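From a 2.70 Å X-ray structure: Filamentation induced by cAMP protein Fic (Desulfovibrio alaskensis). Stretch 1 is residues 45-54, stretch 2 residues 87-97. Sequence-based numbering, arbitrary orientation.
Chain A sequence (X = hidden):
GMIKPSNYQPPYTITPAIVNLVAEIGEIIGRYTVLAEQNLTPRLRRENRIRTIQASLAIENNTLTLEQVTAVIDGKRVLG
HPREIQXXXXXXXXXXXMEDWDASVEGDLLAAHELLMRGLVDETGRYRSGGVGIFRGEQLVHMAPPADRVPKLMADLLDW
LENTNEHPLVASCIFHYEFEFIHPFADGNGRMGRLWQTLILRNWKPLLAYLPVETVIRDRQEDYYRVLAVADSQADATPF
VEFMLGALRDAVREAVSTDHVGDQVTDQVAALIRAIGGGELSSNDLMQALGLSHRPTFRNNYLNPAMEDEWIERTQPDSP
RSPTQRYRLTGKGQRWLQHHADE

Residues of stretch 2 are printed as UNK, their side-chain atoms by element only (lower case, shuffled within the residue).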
# COMPACT_ATOMS: atom_id res chain seq x y z
N ARG A 45 3.69 6.78 1.88
CA ARG A 45 3.17 6.17 0.65
C ARG A 45 3.88 4.85 0.37
O ARG A 45 3.24 3.86 0.02
CB ARG A 45 3.34 7.11 -0.56
CG ARG A 45 2.45 8.33 -0.53
CD ARG A 45 2.52 9.07 -1.85
NE ARG A 45 1.76 10.32 -1.81
CZ ARG A 45 2.29 11.50 -1.49
NH1 ARG A 45 3.58 11.59 -1.17
NH2 ARG A 45 1.54 12.59 -1.48
N ARG A 46 5.22 4.83 0.57
CA ARG A 46 6.01 3.63 0.35
C ARG A 46 5.68 2.56 1.40
O ARG A 46 5.49 1.40 1.05
CB ARG A 46 7.52 3.97 0.39
CG ARG A 46 8.44 2.78 0.07
CD ARG A 46 8.14 2.13 -1.29
NE ARG A 46 8.25 3.09 -2.40
CZ ARG A 46 9.39 3.37 -3.02
NH1 ARG A 46 10.52 2.78 -2.64
NH2 ARG A 46 9.41 4.25 -4.01
N GLU A 47 5.56 2.96 2.70
CA GLU A 47 5.20 2.03 3.77
C GLU A 47 3.91 1.31 3.43
O GLU A 47 3.85 0.08 3.54
CB GLU A 47 5.05 2.77 5.11
CG GLU A 47 6.37 3.22 5.73
CD GLU A 47 6.23 3.95 7.06
OE1 GLU A 47 5.17 3.80 7.72
OE2 GLU A 47 7.19 4.64 7.46
N ASN A 48 2.90 2.05 2.95
CA ASN A 48 1.62 1.49 2.54
C ASN A 48 1.78 0.60 1.32
O ASN A 48 1.26 -0.52 1.30
CB ASN A 48 0.62 2.59 2.26
CG ASN A 48 0.14 3.30 3.50
OD1 ASN A 48 0.30 2.82 4.62
ND2 ASN A 48 -0.54 4.41 3.30
N ARG A 49 2.53 1.09 0.30
CA ARG A 49 2.78 0.32 -0.92
C ARG A 49 3.47 -1.01 -0.59
O ARG A 49 3.06 -2.05 -1.09
CB ARG A 49 3.62 1.15 -1.91
CG ARG A 49 3.97 0.43 -3.23
CD ARG A 49 2.73 -0.09 -3.97
NE ARG A 49 1.71 0.96 -4.17
CZ ARG A 49 1.71 1.83 -5.17
NH1 ARG A 49 2.73 1.86 -6.02
NH2 ARG A 49 0.74 2.72 -5.29
N ILE A 50 4.48 -0.99 0.32
CA ILE A 50 5.19 -2.20 0.75
C ILE A 50 4.20 -3.17 1.44
O ILE A 50 4.21 -4.37 1.15
CB ILE A 50 6.40 -1.85 1.66
CG1 ILE A 50 7.50 -1.10 0.86
CG2 ILE A 50 6.96 -3.11 2.33
CD1 ILE A 50 8.74 -0.63 1.70
N ARG A 51 3.28 -2.63 2.30
CA ARG A 51 2.25 -3.43 2.97
C ARG A 51 1.32 -4.09 1.94
O ARG A 51 1.00 -5.27 2.07
CB ARG A 51 1.43 -2.58 3.95
CG ARG A 51 2.20 -2.18 5.21
CD ARG A 51 1.35 -1.33 6.13
NE ARG A 51 0.18 -2.07 6.62
CZ ARG A 51 -0.87 -1.49 7.19
NH1 ARG A 51 -0.94 -0.17 7.29
NH2 ARG A 51 -1.89 -2.23 7.61
N THR A 52 0.88 -3.31 0.92
CA THR A 52 0.04 -3.82 -0.17
C THR A 52 0.74 -5.00 -0.90
O THR A 52 0.14 -6.07 -1.08
CB THR A 52 -0.29 -2.68 -1.16
OG1 THR A 52 -1.19 -1.77 -0.54
CG2 THR A 52 -0.89 -3.19 -2.47
N ILE A 53 2.01 -4.81 -1.28
CA ILE A 53 2.77 -5.81 -2.01
C ILE A 53 2.98 -7.06 -1.15
O ILE A 53 2.64 -8.17 -1.58
CB ILE A 53 4.13 -5.22 -2.49
CG1 ILE A 53 3.88 -4.10 -3.55
CG2 ILE A 53 5.04 -6.31 -3.05
CD1 ILE A 53 5.05 -3.19 -3.77
N GLN A 54 3.48 -6.89 0.09
CA GLN A 54 3.75 -8.01 0.98
C GLN A 54 2.48 -8.83 1.22
O GLN A 54 2.51 -10.05 1.07
CB GLN A 54 4.33 -7.51 2.32
CG GLN A 54 4.82 -8.64 3.25
CD GLN A 54 3.68 -9.35 3.94
OE1 GLN A 54 2.73 -8.73 4.42
NE2 GLN A 54 3.80 -10.65 4.08
N UNK A 87 9.52 -12.06 -7.18
CA UNK A 87 8.09 -11.75 -7.16
C UNK A 87 7.88 -10.35 -6.59
O UNK A 87 7.11 -9.57 -7.15
o UNK A 87 6.12 -16.28 -6.78
c UNK A 87 6.22 -15.11 -6.32
o UNK A 87 5.52 -14.69 -5.37
c UNK A 87 7.31 -12.80 -6.33
c UNK A 87 7.17 -14.15 -7.01
N UNK A 88 8.64 -10.00 -5.51
CA UNK A 88 8.56 -8.69 -4.86
C UNK A 88 9.06 -7.59 -5.80
O UNK A 88 8.40 -6.57 -5.96
c UNK A 88 8.78 -9.70 -2.54
c UNK A 88 9.35 -8.68 -3.52
c UNK A 88 9.36 -7.29 -2.90
N UNK A 89 10.24 -7.79 -6.41
CA UNK A 89 10.82 -6.81 -7.34
C UNK A 89 9.85 -6.53 -8.49
O UNK A 89 9.56 -5.37 -8.77
c UNK A 89 14.64 -7.55 -7.45
n UNK A 89 15.80 -10.07 -6.97
n UNK A 89 15.68 -7.82 -6.46
c UNK A 89 16.21 -9.03 -6.25
n UNK A 89 17.15 -9.21 -5.34
c UNK A 89 13.26 -7.48 -6.82
c UNK A 89 12.18 -7.30 -7.89
N UNK A 90 9.29 -7.60 -9.11
CA UNK A 90 8.33 -7.46 -10.21
C UNK A 90 7.05 -6.75 -9.74
O UNK A 90 6.56 -5.86 -10.44
o UNK A 90 10.19 -8.92 -11.74
c UNK A 90 7.98 -8.83 -10.81
c UNK A 90 9.08 -9.44 -11.66
n UNK A 90 8.76 -10.53 -12.33
N UNK A 91 6.53 -7.14 -8.56
CA UNK A 91 5.32 -6.52 -8.00
C UNK A 91 5.53 -5.02 -7.77
O UNK A 91 4.73 -4.21 -8.25
c UNK A 91 4.94 -7.20 -6.70
N UNK A 92 6.66 -4.64 -7.12
CA UNK A 92 6.98 -3.23 -6.89
C UNK A 92 7.07 -2.47 -8.21
O UNK A 92 6.55 -1.37 -8.33
c UNK A 92 8.54 0.57 -5.01
c UNK A 92 10.23 0.16 -6.65
c UNK A 92 9.82 -1.17 -6.75
c UNK A 92 9.60 1.01 -5.78
c UNK A 92 8.29 -3.08 -6.09
c UNK A 92 8.77 -1.65 -5.97
c UNK A 92 8.13 -0.77 -5.09
N UNK A 93 7.70 -3.08 -9.22
CA UNK A 93 7.83 -2.48 -10.53
C UNK A 93 6.46 -2.28 -11.20
O UNK A 93 6.22 -1.26 -11.86
c UNK A 93 8.72 -3.34 -11.41
N UNK A 94 5.53 -3.24 -10.98
CA UNK A 94 4.20 -3.23 -11.60
C UNK A 94 3.33 -2.11 -10.99
O UNK A 94 2.72 -1.34 -11.73
c UNK A 94 3.54 -4.61 -11.44
c UNK A 94 2.25 -4.73 -12.24
o UNK A 94 4.46 -5.61 -11.85
N UNK A 95 3.27 -2.03 -9.64
CA UNK A 95 2.44 -1.02 -8.95
C UNK A 95 2.93 0.41 -9.23
O UNK A 95 2.12 1.34 -9.28
c UNK A 95 1.74 -3.69 -7.04
c UNK A 95 -0.45 -4.30 -6.24
c UNK A 95 0.12 -1.99 -6.58
c UNK A 95 -0.80 -2.96 -6.18
c UNK A 95 2.40 -1.27 -7.44
o UNK A 95 -1.35 -5.27 -5.87
c UNK A 95 1.40 -2.34 -7.03
c UNK A 95 0.82 -4.67 -6.66
N UNK A 96 4.25 0.59 -9.45
CA UNK A 96 4.81 1.92 -9.71
C UNK A 96 4.45 2.40 -11.13
O UNK A 96 4.59 3.59 -11.42
c UNK A 96 6.78 1.73 -8.07
c UNK A 96 6.21 2.73 -7.08
o UNK A 96 5.65 2.29 -6.05
o UNK A 96 6.41 3.95 -7.28
c UNK A 96 6.34 1.93 -9.52
N UNK A 97 3.92 1.50 -11.98
CA UNK A 97 3.59 1.85 -13.37
C UNK A 97 2.06 2.02 -13.58
O UNK A 97 1.60 2.07 -14.72
c UNK A 97 4.13 0.78 -14.31
O HOH W 1 5.47 4.44 -3.55

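Position 87 carries three side-chain carbons, the last bearing two oxygens, and touches nothing on stretch 1. This carboxylate chain is Glu87; its polar end suits a place where a hydrogen-bond partner lies elsewhere in the structure. At position 88 a single carbon carries two more, one of them near Ile53 CG2; this beta-branched pattern is valine. Val88 is buried and makes a light apolar contact, its CG1 4.4 Å from Ile53 CG2. Position 89 has three carbons, a nitrogen, and a carbon with two further nitrogens, none touching stretch 1: a guanidinium, hence Arg89. It points away from stretch 1, and a long charged chain suits that exposed side.

Position 90 shows two carbons, the second bearing two polar atoms, modelled as one oxygen and one nitrogen, all out of reach of stretch 1. This is Asn90, buried, its amide suiting a place where its nitrogen is hydrogen-bonded elsewhere in the structure. Position 91 has one carbon, pointing toward stretch 1 and packed against Ile53 CG2, so it is Ala91. Here the helices come close, with Ile53 CA and Ala91 CA 6.5 Å apart, and the small methyl packs against the isoleucine, Ala91 CB lying 3.8 Å from Ile53 CG2.

At position 92 one carbon is followed by a six-carbon ring without oxygen, lying by Arg46 CZ and Ile53 CD1: Phe92. Its CB is 4.0 Å from Ile53 CD1, while its ring edge meets a face of the Arg46 guanidinium, Phe92 CE1 to Arg46 CZ being 3.5 Å. Position 93 again has one carbon, but directed away from stretch 1; Ala93 is exposed, and its methyl asks for no partner there. At position 94 one carbon carries an oxygen and a carbon, out of reach of stretch 1. This is Thr94, whose OG1 donates a 2.5 Å hydrogen bond to Asn90 O, satisfying the hydroxyl within its own helix.

Position 95 has a carbon and a six-membered ring bearing an oxygen, against Arg49, Thr52 and Ile53: Tyr95. Pointing toward stretch 1, it offers a broad apolar surface, with CE2 3.7 Å from Thr52 CG2 and CD1 4.1 Å from Ile53 CG1; its CD2 lies over a face of the Arg49 guanidinium. Position 96 has three carbons ending in two oxygens, one close to Arg49 NH1. Glu96 forms a salt bridge, its OE2 3.0 Å from Arg49 NH1, and a water links that same OE2 to Arg46 NE. Position 97 has one carbon pointing away: Ala97, partly exposed, its methyl needing no partner on stretch 1.

The helices cross at 126°, burying 445 Å² in total. Ile53 anchors the apolar part, packing against Val88, Ala91, Phe92 and Tyr95. Beside it, Arg46 and Arg49 extend the contact, each guanidinium facing an aromatic side chain, and the carboxylate of Glu96 supplies the opposing charge.

Stretch 2 87-97: EVRNAFATYEA
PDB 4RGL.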